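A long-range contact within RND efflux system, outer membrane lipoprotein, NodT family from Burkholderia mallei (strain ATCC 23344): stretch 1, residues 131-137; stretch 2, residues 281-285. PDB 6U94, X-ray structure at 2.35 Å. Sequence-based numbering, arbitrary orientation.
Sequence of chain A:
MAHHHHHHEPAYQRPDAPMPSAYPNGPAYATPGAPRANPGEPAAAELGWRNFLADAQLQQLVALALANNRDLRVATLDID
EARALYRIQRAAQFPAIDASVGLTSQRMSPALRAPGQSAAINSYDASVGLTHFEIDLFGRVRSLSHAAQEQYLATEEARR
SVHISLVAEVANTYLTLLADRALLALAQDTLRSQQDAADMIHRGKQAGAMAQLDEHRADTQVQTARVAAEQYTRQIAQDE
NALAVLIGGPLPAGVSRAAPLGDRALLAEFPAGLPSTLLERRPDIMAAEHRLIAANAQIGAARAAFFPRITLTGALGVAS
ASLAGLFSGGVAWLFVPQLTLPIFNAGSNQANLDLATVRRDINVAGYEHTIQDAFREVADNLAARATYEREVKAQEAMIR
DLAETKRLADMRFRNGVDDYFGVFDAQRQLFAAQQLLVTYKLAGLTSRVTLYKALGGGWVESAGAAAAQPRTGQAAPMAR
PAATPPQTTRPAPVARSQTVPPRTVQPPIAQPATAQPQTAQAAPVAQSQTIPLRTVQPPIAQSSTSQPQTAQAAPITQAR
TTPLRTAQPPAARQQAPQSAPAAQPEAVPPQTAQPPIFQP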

# COMPACT_ATOMS: atom_id res chain seq x y z
N THR A 131 -7.53 0.10 6.12
CA THR A 131 -8.61 1.06 6.01
C THR A 131 -9.38 1.14 7.33
O THR A 131 -9.10 0.43 8.29
N HIS A 132 -10.36 2.05 7.37
CA HIS A 132 -11.13 2.25 8.60
C HIS A 132 -11.91 0.99 8.97
O HIS A 132 -11.93 0.60 10.15
N PHE A 133 -12.55 0.34 8.00
CA PHE A 133 -13.37 -0.81 8.33
C PHE A 133 -12.52 -2.02 8.70
O PHE A 133 -12.95 -2.85 9.51
N GLU A 134 -11.31 -2.14 8.15
CA GLU A 134 -10.41 -3.19 8.60
C GLU A 134 -9.99 -2.97 10.04
O GLU A 134 -9.95 -3.92 10.84
N ILE A 135 -9.66 -1.73 10.40
CA ILE A 135 -9.31 -1.42 11.78
C ILE A 135 -10.48 -1.71 12.71
O ILE A 135 -10.31 -2.26 13.81
N ASP A 136 -11.70 -1.35 12.29
CA ASP A 136 -12.89 -1.68 13.06
C ASP A 136 -13.00 -3.18 13.31
O ASP A 136 -13.15 -3.62 14.45
N LEU A 137 -12.90 -3.97 12.24
CA LEU A 137 -13.08 -5.42 12.36
C LEU A 137 -12.04 -6.04 13.29
O LEU A 137 -12.39 -6.74 14.24
N ARG A 281 -20.32 -0.61 -1.11
CA ARG A 281 -19.81 -1.95 -0.80
C ARG A 281 -18.76 -1.95 0.29
O ARG A 281 -18.26 -3.03 0.65
N ARG A 282 -18.39 -0.80 0.83
CA ARG A 282 -17.46 -0.77 1.96
C ARG A 282 -18.11 -1.46 3.16
O ARG A 282 -19.28 -1.19 3.47
N PRO A 283 -17.40 -2.36 3.83
CA PRO A 283 -18.00 -3.03 5.00
C PRO A 283 -18.47 -2.08 6.09
O PRO A 283 -19.43 -2.41 6.80
N ASP A 284 -17.85 -0.90 6.26
CA ASP A 284 -18.32 0.01 7.30
C ASP A 284 -19.55 0.80 6.87
O ASP A 284 -20.30 1.26 7.73
N ILE A 285 -19.78 0.93 5.56
CA ILE A 285 -21.02 1.57 5.12
C ILE A 285 -22.16 0.56 5.06
O ILE A 285 -23.31 0.91 5.35

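The two stretches meet at the starts of two helices in a small contact, 268 Å² of buried surface summed over both sides, in which one phenylalanine packs against a proline and an internally paired arginine and aspartate, with no direct hydrogen bond crossing between them. The backbones come closest at Phe133 and Asp284, whose CA atoms lie 5.1 Å apart.

Phe133 is the centre of the packing. Its CA-to-CB bond points toward the second stretch, and chi1 in the p rotamer (60°) with chi2 at 84° lays one face of the ring against Pro283. The proline CD sits 3.5 Å from the centroid of the Phe133 ring and only 6° off the ring normal, a well-centred CH-pi contact, while Phe133 CD1 and Pro283 CG approach to 3.5 Å. Pro283, with a C-gamma exo pucker, also points toward the first stretch and is buried. Close to the backbone, Phe133 CB rests 3.6 Å from Asp284 CB.

Arg282, at the N-cap position of its helix, starts out sideways, but its extended chi2 (t) and the turn at chi3 (p, 55°) bring its end nearer to the first stretch. There the face of the guanidinium meets the edge of the Phe133 ring, with Arg282 NH2 3.7 Å from Phe133 CD2. The same nitrogen lies 4.0 Å from His132 CB.

Asp284 helps to hold the guanidinium in this position, with further hydrogen bonds from Arg282 NH1 and NH2 elsewhere in the structure; the aspartate's p rotamer (chi1 51°) turns its carboxylate back to Arg282. Arg282 NE donates to Asp284 OD1 at 2.9 Å, and Arg282 NH2 donates to Asp284 OD2 at 2.7 Å, forming a two-pronged salt bridge within the second stretch. The arginine charge is therefore balanced locally, and its contacts with the first stretch are those of packing.

The polar link between the stretches is made by a water. It donates to Asp136 OD2 at 2.8 Å and to Asp284 OD2 at 3.0 Å, one hydrogen to each, and so joins the two carboxylates. Asp136 (chi1 m) points toward the second stretch, yet its direct approach is loose, with OD2 4.4 Å from Asp284 CB. His132 (chi1 m) also has its CA-to-CB bond toward the second stretch and adds a light contact, its CB 4.0 Å from Asp284 OD2.

Glu134 points away from the contact and instead secures the start of its own helix: its OE2 accepts hydrogen bonds from Thr131 N at 2.7 Å and Thr131 OG1 at 2.8 Å.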

# COMPACT_ATOMS: atom_id res chain seq x y z
CB THR A 131 -9.55 0.69 4.86
OG1 THR A 131 -10.07 -0.63 5.07
CG2 THR A 131 -8.79 0.73 3.53
CB HIS A 132 -12.08 3.43 8.45
CG HIS A 132 -11.40 4.76 8.42
ND1 HIS A 132 -10.63 5.23 9.46
CD2 HIS A 132 -11.38 5.73 7.47
CE1 HIS A 132 -10.16 6.43 9.15
NE2 HIS A 132 -10.60 6.76 7.95
CB PHE A 133 -14.34 -1.15 7.20
CG PHE A 133 -13.68 -1.47 5.88
CD1 PHE A 133 -13.23 -2.76 5.62
CD2 PHE A 133 -13.56 -0.51 4.89
CE1 PHE A 133 -12.64 -3.07 4.40
CE2 PHE A 133 -12.98 -0.81 3.67
CZ PHE A 133 -12.51 -2.09 3.43
CB GLU A 134 -9.18 -3.26 7.70
CG GLU A 134 -9.47 -3.65 6.27
CD GLU A 134 -8.24 -3.52 5.40
OE1 GLU A 134 -7.60 -4.56 5.11
OE2 GLU A 134 -7.91 -2.38 5.03
CB ILE A 135 -8.84 0.04 11.90
CG1 ILE A 135 -7.55 0.25 11.09
CG2 ILE A 135 -8.64 0.42 13.35
CD1 ILE A 135 -7.04 1.68 11.12
CB ASP A 136 -14.14 -1.17 12.35
CG ASP A 136 -14.30 0.33 12.44
OD1 ASP A 136 -13.83 0.92 13.44
OD2 ASP A 136 -14.90 0.93 11.52
CB LEU A 137 -13.01 -6.06 10.97
CG LEU A 137 -13.17 -7.59 10.97
CD1 LEU A 137 -14.25 -8.02 9.99
CD2 LEU A 137 -11.84 -8.28 10.67
CB ARG A 281 -19.22 -2.59 -2.06
CG ARG A 281 -20.10 -2.52 -3.29
CD ARG A 281 -19.22 -2.73 -4.51
NE ARG A 281 -18.04 -1.87 -4.43
CZ ARG A 281 -16.91 -2.07 -5.12
NH1 ARG A 281 -16.81 -3.11 -5.94
NH2 ARG A 281 -15.89 -1.24 -4.98
CB ARG A 282 -17.08 0.66 2.32
CG ARG A 282 -16.06 1.32 1.39
CD ARG A 282 -15.80 2.75 1.84
NE ARG A 282 -15.38 2.81 3.24
CZ ARG A 282 -14.16 3.15 3.64
NH1 ARG A 282 -13.22 3.47 2.75
NH2 ARG A 282 -13.88 3.17 4.94
CB PRO A 283 -16.87 -3.94 5.49
CG PRO A 283 -16.12 -4.27 4.24
CD PRO A 283 -16.13 -3.00 3.43
CB ASP A 284 -17.20 0.97 7.74
CG ASP A 284 -16.51 1.68 6.57
OD1 ASP A 284 -16.82 1.40 5.39
OD2 ASP A 284 -15.65 2.54 6.85
CB ILE A 285 -20.80 2.28 3.77
CG1 ILE A 285 -19.82 3.44 3.94
CG2 ILE A 285 -22.12 2.79 3.19
CD1 ILE A 285 -19.68 4.31 2.72
O HOH W 1 -15.15 3.11 9.78